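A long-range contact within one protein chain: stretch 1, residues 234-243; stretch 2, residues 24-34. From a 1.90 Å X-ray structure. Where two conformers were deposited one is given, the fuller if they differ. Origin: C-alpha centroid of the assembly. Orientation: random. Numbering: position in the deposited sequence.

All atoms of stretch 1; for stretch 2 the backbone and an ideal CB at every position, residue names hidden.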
# COMPACT_ATOMS: atom_id res chain seq x y z
N GLY A 234 9.34 4.75 -10.27
CA GLY A 234 10.40 4.50 -9.29
C GLY A 234 9.87 4.21 -7.88
O GLY A 234 10.64 3.74 -7.07
N THR A 235 8.57 4.45 -7.58
CA THR A 235 8.04 4.21 -6.25
C THR A 235 7.60 2.79 -6.05
O THR A 235 6.61 2.37 -6.62
CB THR A 235 6.84 5.15 -5.94
OG1 THR A 235 7.19 6.47 -6.32
CG2 THR A 235 6.50 5.12 -4.45
N ARG A 236 8.32 2.06 -5.21
CA ARG A 236 7.94 0.70 -4.88
C ARG A 236 7.22 0.71 -3.54
O ARG A 236 7.81 0.97 -2.50
CB ARG A 236 9.16 -0.22 -4.87
CG ARG A 236 9.93 -0.17 -6.18
CD ARG A 236 11.04 -1.22 -6.26
NE ARG A 236 12.12 -0.99 -5.28
CZ ARG A 236 12.29 -1.67 -4.13
NH1 ARG A 236 11.48 -2.64 -3.72
NH2 ARG A 236 13.29 -1.34 -3.35
N ARG A 237 5.91 0.46 -3.59
CA ARG A 237 5.03 0.72 -2.45
C ARG A 237 4.90 -0.52 -1.57
O ARG A 237 4.79 -1.65 -2.06
CB ARG A 237 3.66 1.13 -2.94
CG ARG A 237 3.66 2.34 -3.87
CD ARG A 237 2.25 2.83 -4.29
NE ARG A 237 2.52 3.86 -5.27
CZ ARG A 237 2.49 5.15 -5.08
NH1 ARG A 237 1.97 5.69 -3.96
NH2 ARG A 237 2.96 5.91 -6.07
N TRP A 238 4.96 -0.30 -0.26
CA TRP A 238 4.70 -1.34 0.75
C TRP A 238 3.28 -1.74 0.92
O TRP A 238 2.33 -0.91 0.95
CB TRP A 238 5.25 -0.91 2.12
CG TRP A 238 6.75 -0.82 2.21
CD1 TRP A 238 7.67 -1.86 2.22
CD2 TRP A 238 7.55 0.39 2.29
NE1 TRP A 238 8.94 -1.38 2.34
CE2 TRP A 238 8.94 -0.04 2.40
CE3 TRP A 238 7.25 1.76 2.38
CZ2 TRP A 238 9.97 0.86 2.50
CZ3 TRP A 238 8.31 2.66 2.48
CH2 TRP A 238 9.63 2.22 2.53
N ASN A 239 3.12 -3.05 1.13
CA ASN A 239 1.96 -3.58 1.86
C ASN A 239 2.23 -3.60 3.36
O ASN A 239 3.38 -3.73 3.79
CB ASN A 239 1.56 -4.96 1.36
CG ASN A 239 1.06 -4.93 -0.07
OD1 ASN A 239 1.76 -5.37 -0.97
ND2 ASN A 239 -0.13 -4.38 -0.29
N TYR A 240 1.16 -3.44 4.14
CA TYR A 240 1.27 -3.16 5.55
C TYR A 240 0.42 -4.07 6.40
O TYR A 240 -0.68 -4.46 5.99
CB TYR A 240 0.77 -1.72 5.84
CG TYR A 240 1.75 -0.58 5.59
CD1 TYR A 240 2.56 -0.12 6.60
CD2 TYR A 240 1.78 0.09 4.37
CE1 TYR A 240 3.43 0.94 6.41
CE2 TYR A 240 2.65 1.14 4.16
CZ TYR A 240 3.44 1.59 5.22
OH TYR A 240 4.30 2.67 5.03
N SER A 241 0.91 -4.34 7.61
CA SER A 241 0.13 -4.96 8.66
C SER A 241 -0.74 -3.95 9.38
O SER A 241 -0.70 -2.75 9.11
CB SER A 241 1.06 -5.63 9.67
OG SER A 241 1.65 -4.66 10.53
N GLU A 242 -1.54 -4.45 10.31
CA GLU A 242 -2.20 -3.60 11.28
C GLU A 242 -1.15 -3.09 12.26
O GLU A 242 -0.16 -3.80 12.51
CB GLU A 242 -3.28 -4.36 12.04
CG GLU A 242 -4.53 -4.65 11.24
CD GLU A 242 -5.44 -5.62 11.97
OE1 GLU A 242 -5.89 -5.28 13.09
OE2 GLU A 242 -5.67 -6.74 11.46
N PRO A 243 -1.33 -1.86 12.78
CA PRO A 243 -0.46 -1.41 13.88
C PRO A 243 -0.73 -2.15 15.18
O PRO A 243 -1.79 -2.74 15.34
CB PRO A 243 -0.79 0.08 14.02
CG PRO A 243 -2.14 0.25 13.45
CD PRO A 243 -2.31 -0.83 12.40
N UNK A 24 -9.60 -5.08 3.78
CA UNK A 24 -9.02 -3.80 3.44
C UNK A 24 -7.55 -3.92 3.11
O UNK A 24 -6.83 -4.71 3.71
CB UNK A 24 -9.22 -2.81 4.59
N UNK A 25 -7.13 -3.14 2.11
CA UNK A 25 -5.74 -2.99 1.76
C UNK A 25 -5.19 -1.80 2.57
O UNK A 25 -5.44 -0.61 2.26
CB UNK A 25 -5.57 -2.79 0.25
N UNK A 26 -4.43 -2.14 3.60
CA UNK A 26 -3.96 -1.14 4.55
C UNK A 26 -2.74 -0.47 3.95
O UNK A 26 -1.98 -1.07 3.16
CB UNK A 26 -3.64 -1.76 5.91
N UNK A 27 -2.55 0.79 4.33
CA UNK A 27 -1.57 1.65 3.69
C UNK A 27 -1.12 2.77 4.67
O UNK A 27 -1.30 2.66 5.87
CB UNK A 27 -2.15 2.25 2.41
N UNK A 28 -0.45 3.78 4.11
CA UNK A 28 0.13 4.89 4.86
C UNK A 28 -0.34 6.13 4.12
O UNK A 28 -0.26 6.15 2.89
CB UNK A 28 1.65 4.81 4.96
N UNK A 29 -0.87 7.13 4.83
CA UNK A 29 -1.34 8.34 4.13
C UNK A 29 -0.13 9.24 3.83
O UNK A 29 0.12 10.21 4.52
CB UNK A 29 -2.38 9.09 4.96
N UNK A 30 0.68 8.84 2.87
CA UNK A 30 1.79 9.63 2.31
C UNK A 30 1.81 9.35 0.82
O UNK A 30 1.03 8.49 0.32
CB UNK A 30 3.13 9.29 2.96
N UNK A 31 2.74 10.00 0.14
CA UNK A 31 2.88 9.89 -1.33
C UNK A 31 3.12 8.47 -1.79
O UNK A 31 2.84 8.15 -2.93
CB UNK A 31 4.03 10.77 -1.82
N UNK A 32 3.65 7.63 -0.89
CA UNK A 32 3.95 6.22 -1.20
C UNK A 32 2.79 5.25 -0.86
O UNK A 32 2.94 4.02 -0.87
CB UNK A 32 5.20 5.79 -0.44
N UNK A 33 1.63 5.81 -0.58
CA UNK A 33 0.48 5.05 -0.16
C UNK A 33 -0.44 4.71 -1.34
O UNK A 33 0.03 4.39 -2.43
CB UNK A 33 -0.29 5.83 0.91
N UNK A 34 -1.75 4.84 -1.14
CA UNK A 34 -2.72 4.56 -2.22
C UNK A 34 -3.26 5.88 -2.74
O UNK A 34 -4.01 6.60 -2.03
CB UNK A 34 -3.86 3.67 -1.73

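Position 24 lies beyond the reach of stretch 1, which constrains nothing there; the residue is Arg-24. At position 25 the CA-to-CB bond points sideways, with no atom of stretch 1 within 5.5 Å of the ideal CB, so many side chains would fit. Val-25 fills it, and its CG1 comes within 4.2 Å of Asn-239 ND2.

Position 26 faces stretch 1 directly. Its ideal CB is 4.0 Å from Tyr-240 O, with Tyr-240 CB and the aliphatic part of Glu-242 nearby, a setting for a medium-sized apolar side chain such as leucine, isoleucine or methionine. The residue is Leu-26. Its CB packs against Tyr-240 CB at 4.4 Å, and its CD1 reaches Glu-242 CG at 3.6 Å. The backbones do not pair directly here; one water joins Leu-26 O to Tyr-240 N and Asn-239 ND2, and a second joins Leu-26 N to Tyr-240 O.

At position 27 the CA-to-CB bond points away, while the backbone runs along the Tyr-240 ring, with CA 3.8 Å from Tyr-240 CD2 and the carbonyl O over one face. A small or beta-branched residue would suit this extended backbone. Thr-27 donates from OG1 to a water that also binds Trp-238 O and the carbonyl O of position 32.

Position 28 points toward stretch 1, its ideal CB 3.4 Å from Tyr-240 OH. The hydroxyl invites a polar side chain, though a small apolar one could also fit. Asp-28 has chi1 near t and makes its closest approach through CB, while OD2 is hydrogen-bonded elsewhere in the structure.

Position 29 is out of reach and accepts almost anything; it is Gln-29. Position 30 opens a type I turn ending at 33, and stretch 1 does not dictate its side chain; it is Gly-30.

Position 31 points sideways into space free of stretch 1, suiting a small or polar residue. It is Ser-31, whose carbonyl O accepts a hydrogen bond from Arg-237 NH1 (2.8 Å).

At position 32 the ideal CB lies 4.3 Å from Thr-235 CG2 and 4.8 Å from Arg-237 NH1, so an aliphatic stem, perhaps ending in an acid, is plausible. In Glu-32 the stem makes the contact, CG to Thr-235 CG2 at 4.0 Å, and the carboxylate leads away.

At position 33 an ideal CB would stand 2.0 Å from the carbonyl O of residue 28, which calls for glycine. Gly-33 O accepts a second bond from Arg-237 NH1 (2.8 Å), so one nitrogen clasps both carbonyls near the guanidinium plane.

Position 34 points away, leaving the choice open; it is Ile-34.

Stretch 2 24-34: RVLTDQGSEGI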
# COMPACT_ATOMS: atom_id res chain seq x y z
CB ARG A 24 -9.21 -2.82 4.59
CG ARG A 24 -10.66 -2.49 4.90
CD ARG A 24 -11.19 -1.43 3.91
NE ARG A 24 -12.58 -0.98 4.19
CZ ARG A 24 -12.95 -0.31 5.27
NH1 ARG A 24 -12.05 -0.01 6.21
NH2 ARG A 24 -14.20 0.09 5.41
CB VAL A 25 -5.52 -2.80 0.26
CG1 VAL A 25 -4.03 -2.71 -0.04
CG2 VAL A 25 -6.17 -3.96 -0.55
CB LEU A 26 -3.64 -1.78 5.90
CG LEU A 26 -4.73 -2.58 6.61
CD1 LEU A 26 -4.20 -3.22 7.92
CD2 LEU A 26 -5.96 -1.76 6.96
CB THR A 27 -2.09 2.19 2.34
OG1 THR A 27 -1.02 2.75 1.57
CG2 THR A 27 -3.29 3.17 2.51
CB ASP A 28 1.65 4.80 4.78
CG ASP A 28 2.36 5.80 5.69
OD1 ASP A 28 1.97 5.91 6.90
OD2 ASP A 28 3.31 6.45 5.18
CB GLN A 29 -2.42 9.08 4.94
CG GLN A 29 -3.19 10.09 4.07
CD GLN A 29 -4.45 10.62 4.74
OE1 GLN A 29 -4.44 10.98 5.90
NE2 GLN A 29 -5.54 10.72 3.98
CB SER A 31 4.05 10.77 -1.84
OG SER A 31 3.87 12.14 -1.49
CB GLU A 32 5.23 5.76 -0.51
CG GLU A 32 6.40 6.71 -0.74
CD GLU A 32 6.41 7.93 0.20
OE1 GLU A 32 5.59 8.03 1.16
OE2 GLU A 32 7.24 8.82 -0.07
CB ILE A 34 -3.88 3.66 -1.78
CG1 ILE A 34 -3.39 2.32 -1.25
CG2 ILE A 34 -4.91 3.52 -2.93
CD1 ILE A 34 -4.48 1.43 -0.66
O HOH W 1 -1.28 -3.46 2.39
O HOH W 2 -3.28 -4.82 4.08
O HOH W 3 1.22 1.65 0.44
O HOH W 4 2.54 8.77 -5.63
O HOH W 5 4.80 2.55 0.34
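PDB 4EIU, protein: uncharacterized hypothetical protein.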